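Local coordinates for uncharacterized protein (Uncultured organism, PDB 5IBZ) that is a putative cyclase-family enzyme, possibly with arylformamidase activity, and binds acetylphosphate in the crystal, at residues R158-G170 / T177-K189. Residues are numbered along the deposited sequence; the frame is centred on the assembly and turned at random.
Sequences RGVLVDIVRFKGG and TITRADLEGALAK
The carboxylate of Asp182 is gripped at both oxygens: Lys168 NZ forms a salt bridge with Asp182 OD1 at 2.8 Å, approaching from above the carboxylate plane, while Asp182 OD2 bonds to Thr179 N and Tyr176 OH. Because Thr179 OG1 in turn caps Asp182 N, the two residues make a capping box at the start of helix 180-189; OD2 serves the box and OD1 is left for the lysine. Tyr176 OH also meets Lys168 NZ, tying the two charged groups together. A bend at chi2 (-72°) lets Lys168 reach across at about a right angle to the aspartate. Beside this bridge the Phe167 ring lies as a knob among Asp182, Gly185, Ala186 and Lys189. One face rests on the helix backbone, Ala186 N standing 3.6 Å above the ring centre, and Lys189 CD meets the edge at 4.0 Å from Phe167 CD1. A water links Lys189 NZ to Phe167 O. Deeper in, Val162 packs against Ala186 and Leu183, and Ile164 CD1 lies 3.9 Å from Leu183 CD2. Strand 158-163, helix 180-190 and the adjacent parallel strand 199-203 form a beta-alpha-beta crossover, the helix packing on the sheet at 108° to strand 158-163, while helix 233-239 touches Leu183 and Leu187.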
loop_
_atom_site.group_PDB
_atom_site.type_symbol
_atom_site.label_atom_id
_atom_site.label_comp_id
_atom_site.label_asym_id
_atom_site.label_seq_id
_atom_site.Cartn_x
_atom_site.Cartn_y
_atom_site.Cartn_z
ATOM N N ARG B 158 7.368 32.710 9.499
ATOM C CA ARG B 158 6.198 33.574 9.593
ATOM C C ARG B 158 5.159 33.168 8.551
ATOM O O ARG B 158 5.491 32.923 7.387
ATOM C CB ARG B 158 6.594 35.040 9.413
ATOM C CG ARG B 158 5.795 35.995 10.314
ATOM C CD ARG B 158 6.309 37.408 10.201
ATOM N NE ARG B 158 5.763 37.984 9.004
ATOM C CZ ARG B 158 5.040 39.096 8.946
ATOM N NH1 ARG B 158 4.835 39.846 10.020
ATOM N NH2 ARG B 158 4.555 39.484 7.785
ATOM N N GLY B 159 3.907 33.046 8.987
ATOM C CA GLY B 159 2.807 32.805 8.072
ATOM C C GLY B 159 1.845 33.972 8.143
ATOM O O GLY B 159 1.733 34.639 9.179
ATOM N N VAL B 160 1.171 34.234 7.029
ATOM C CA VAL B 160 0.163 35.269 6.948
ATOM C C VAL B 160 -1.064 34.702 6.238
ATOM O O VAL B 160 -0.953 34.177 5.112
ATOM C CB VAL B 160 0.676 36.510 6.194
ATOM C CG1 VAL B 160 -0.423 37.610 6.145
ATOM C CG2 VAL B 160 1.950 37.022 6.849
ATOM N N LEU B 161 -2.210 34.785 6.911
ATOM C CA LEU B 161 -3.499 34.443 6.317
ATOM C C LEU B 161 -4.061 35.611 5.551
ATOM O O LEU B 161 -4.132 36.719 6.074
ATOM C CB LEU B 161 -4.514 34.026 7.385
ATOM C CG LEU B 161 -5.947 33.796 6.905
ATOM C CD1 LEU B 161 -6.034 32.567 6.034
ATOM C CD2 LEU B 161 -6.890 33.690 8.104
ATOM N N VAL B 162 -4.444 35.362 4.300
ATOM C CA VAL B 162 -5.275 36.310 3.584
ATOM C C VAL B 162 -6.633 35.644 3.320
ATOM O O VAL B 162 -6.743 34.646 2.589
ATOM C CB VAL B 162 -4.575 36.815 2.290
ATOM C CG1 VAL B 162 -4.265 35.692 1.304
ATOM C CG2 VAL B 162 -5.373 37.922 1.650
ATOM N N ASP B 163 -7.657 36.194 3.955
ATOM C CA ASP B 163 -8.990 35.610 3.925
ATOM C C ASP B 163 -9.756 36.222 2.777
ATOM O O ASP B 163 -10.474 37.200 2.927
ATOM C CB ASP B 163 -9.694 35.821 5.250
ATOM C CG ASP B 163 -10.962 34.991 5.382
ATOM O OD1 ASP B 163 -11.477 34.501 4.354
ATOM O OD2 ASP B 163 -11.442 34.861 6.539
ATOM N N ILE B 164 -9.588 35.638 1.606
ATOM C CA ILE B 164 -10.223 36.182 0.416
ATOM C C ILE B 164 -11.741 36.000 0.491
ATOM O O ILE B 164 -12.499 36.859 0.042
ATOM C CB ILE B 164 -9.647 35.534 -0.854
ATOM C CG1 ILE B 164 -8.142 35.836 -0.976
ATOM C CG2 ILE B 164 -10.374 36.048 -2.089
ATOM C CD1 ILE B 164 -7.813 37.294 -1.221
ATOM N N VAL B 165 -12.190 34.899 1.091
ATOM C CA VAL B 165 -13.625 34.662 1.282
ATOM C C VAL B 165 -14.250 35.848 2.035
ATOM O O VAL B 165 -15.255 36.419 1.589
ATOM C CB VAL B 165 -13.882 33.312 2.021
ATOM C CG1 VAL B 165 -15.318 33.185 2.467
ATOM C CG2 VAL B 165 -13.507 32.130 1.116
ATOM N N ARG B 166 -13.664 36.250 3.155
ATOM C CA ARG B 166 -14.258 37.347 3.928
ATOM C C ARG B 166 -14.094 38.692 3.215
ATOM O O ARG B 166 -14.966 39.554 3.306
ATOM C CB ARG B 166 -13.660 37.422 5.342
ATOM C CG ARG B 166 -14.344 36.486 6.325
ATOM C CD ARG B 166 -13.820 36.646 7.755
ATOM N NE ARG B 166 -14.617 35.844 8.688
ATOM C CZ ARG B 166 -14.436 34.542 8.915
ATOM N NH1 ARG B 166 -13.448 33.874 8.301
ATOM N NH2 ARG B 166 -15.236 33.902 9.772
ATOM N N PHE B 167 -12.976 38.875 2.520
ATOM C CA PHE B 167 -12.772 40.096 1.752
ATOM C C PHE B 167 -13.888 40.277 0.703
ATOM O O PHE B 167 -14.340 41.406 0.453
ATOM C CB PHE B 167 -11.396 40.077 1.073
ATOM C CG PHE B 167 -11.166 41.250 0.151
ATOM C CD1 PHE B 167 -11.095 42.528 0.660
ATOM C CD2 PHE B 167 -11.004 41.060 -1.214
ATOM C CE1 PHE B 167 -10.885 43.604 -0.178
ATOM C CE2 PHE B 167 -10.811 42.149 -2.057
ATOM C CZ PHE B 167 -10.735 43.405 -1.525
ATOM N N LYS B 168 -14.335 39.166 0.115
ATOM C CA LYS B 168 -15.367 39.190 -0.920
ATOM C C LYS B 168 -16.777 38.984 -0.346
ATOM O O LYS B 168 -17.723 38.695 -1.076
ATOM C CB LYS B 168 -15.064 38.135 -1.982
ATOM C CG LYS B 168 -13.771 38.383 -2.767
ATOM C CD LYS B 168 -13.929 39.547 -3.723
ATOM C CE LYS B 168 -12.767 39.666 -4.667
ATOM N NZ LYS B 168 -13.042 40.722 -5.703
ATOM N N GLY B 169 -16.916 39.178 0.958
ATOM C CA GLY B 169 -18.221 39.272 1.581
ATOM C C GLY B 169 -18.740 37.996 2.202
ATOM O O GLY B 169 -19.913 37.935 2.585
ATOM N N GLY B 170 -17.891 36.974 2.289
ATOM C CA GLY B 170 -18.259 35.712 2.923
ATOM C C GLY B 170 -18.416 34.515 1.996
ATOM O O GLY B 170 -18.764 33.419 2.435
ATOM N N THR B 177 -11.545 33.603 -10.178
ATOM C CA THR B 177 -10.097 33.838 -10.269
ATOM C C THR B 177 -9.660 34.932 -9.293
ATOM O O THR B 177 -10.044 36.090 -9.418
ATOM C CB THR B 177 -9.673 34.214 -11.704
ATOM O OG1 THR B 177 -9.968 33.131 -12.595
ATOM C CG2 THR B 177 -8.171 34.505 -11.765
ATOM N N ILE B 178 -8.854 34.537 -8.313
ATOM C CA ILE B 178 -8.318 35.458 -7.320
ATOM C C ILE B 178 -7.115 36.189 -7.906
ATOM O O ILE B 178 -6.155 35.580 -8.345
ATOM C CB ILE B 178 -7.927 34.715 -6.031
ATOM C CG1 ILE B 178 -9.156 34.016 -5.449
ATOM C CG2 ILE B 178 -7.317 35.680 -5.013
ATOM C CD1 ILE B 178 -8.821 32.993 -4.380
ATOM N N THR B 179 -7.195 37.507 -7.885
ATOM C CA THR B 179 -6.233 38.379 -8.541
ATOM C C THR B 179 -5.261 39.036 -7.584
ATOM O O THR B 179 -5.446 39.029 -6.365
ATOM C CB THR B 179 -6.963 39.508 -9.268
ATOM O OG1 THR B 179 -7.627 40.311 -8.283
ATOM C CG2 THR B 179 -7.968 38.960 -10.278
ATOM N N ARG B 180 -4.239 39.663 -8.151
ATOM C CA ARG B 180 -3.334 40.525 -7.402
ATOM C C ARG B 180 -4.108 41.569 -6.594
ATOM O O ARG B 180 -3.834 41.799 -5.411
ATOM C CB ARG B 180 -2.362 41.237 -8.350
ATOM C CG ARG B 180 -1.384 42.197 -7.642
ATOM C CD ARG B 180 -0.659 43.095 -8.650
ATOM N NE ARG B 180 0.268 44.001 -7.965
ATOM C CZ ARG B 180 1.592 43.842 -7.910
ATOM N NH1 ARG B 180 2.192 42.859 -8.576
ATOM N NH2 ARG B 180 2.321 44.701 -7.217
ATOM N N ALA B 181 -5.067 42.223 -7.231
ATOM C CA ALA B 181 -5.821 43.273 -6.572
ATOM C C ALA B 181 -6.619 42.715 -5.391
ATOM O O ALA B 181 -6.741 43.366 -4.364
ATOM C CB ALA B 181 -6.740 43.948 -7.565
ATOM N N ASP B 182 -7.160 41.511 -5.539
ATOM C CA ASP B 182 -7.870 40.861 -4.429
ATOM C C ASP B 182 -6.938 40.610 -3.250
ATOM O O ASP B 182 -7.276 40.865 -2.079
ATOM C CB ASP B 182 -8.466 39.517 -4.849
ATOM C CG ASP B 182 -9.543 39.625 -5.876
ATOM O OD1 ASP B 182 -10.217 40.688 -5.972
ATOM O OD2 ASP B 182 -9.754 38.589 -6.556
ATOM N N LEU B 183 -5.754 40.078 -3.542
ATOM C CA LEU B 183 -4.796 39.764 -2.492
ATOM C C LEU B 183 -4.334 41.040 -1.772
ATOM O O LEU B 183 -4.313 41.098 -0.547
ATOM C CB LEU B 183 -3.608 39.002 -3.077
ATOM C CG LEU B 183 -3.943 37.587 -3.541
ATOM C CD1 LEU B 183 -2.868 37.069 -4.471
ATOM C CD2 LEU B 183 -4.109 36.656 -2.353
ATOM N N GLU B 184 -3.983 42.079 -2.530
ATOM C CA GLU B 184 -3.559 43.341 -1.909
ATOM C C GLU B 184 -4.704 44.015 -1.151
ATOM O O GLU B 184 -4.500 44.601 -0.080
ATOM C CB GLU B 184 -2.990 44.286 -2.970
ATOM C CG GLU B 184 -1.750 43.725 -3.599
ATOM C CD GLU B 184 -0.941 44.769 -4.353
ATOM O OE1 GLU B 184 -1.448 45.302 -5.363
ATOM O OE2 GLU B 184 0.201 45.047 -3.928
ATOM N N GLY B 185 -5.909 43.895 -1.694
ATOM C CA GLY B 185 -7.079 44.515 -1.101
ATOM C C GLY B 185 -7.431 43.861 0.214
ATOM O O GLY B 185 -7.799 44.538 1.181
ATOM N N ALA B 186 -7.350 42.539 0.241
ATOM C CA ALA B 186 -7.648 41.802 1.461
ATOM C C ALA B 186 -6.614 42.072 2.543
ATOM O O ALA B 186 -6.951 42.294 3.698
ATOM C CB ALA B 186 -7.734 40.319 1.166
ATOM N N LEU B 187 -5.345 42.053 2.169
ATOM C CA LEU B 187 -4.292 42.365 3.123
ATOM C C LEU B 187 -4.456 43.787 3.676
ATOM O O LEU B 187 -4.279 44.017 4.863
ATOM C CB LEU B 187 -2.918 42.190 2.472
ATOM C CG LEU B 187 -2.526 40.728 2.262
ATOM C CD1 LEU B 187 -1.397 40.598 1.259
ATOM C CD2 LEU B 187 -2.122 40.107 3.592
ATOM N N ALA B 188 -4.823 44.738 2.823
ATOM C CA ALA B 188 -5.048 46.113 3.295
ATOM C C ALA B 188 -6.223 46.181 4.270
ATOM O O ALA B 188 -6.128 46.852 5.306
ATOM C CB ALA B 188 -5.267 47.045 2.118
ATOM N N LYS B 189 -7.319 45.492 3.956
ATOM C CA LYS B 189 -8.488 45.451 4.840
ATOM C C LYS B 189 -8.142 44.873 6.203
ATOM O O LYS B 189 -8.619 45.351 7.233
ATOM C CB LYS B 189 -9.603 44.628 4.206
ATOM C CG LYS B 189 -10.903 44.656 4.996
ATOM C CD LYS B 189 -12.012 43.930 4.257
ATOM C CE LYS B 189 -12.296 42.547 4.823
ATOM N NZ LYS B 189 -13.763 42.351 5.020
HETATM O O HOH W 1 -14.460 43.494 2.310
#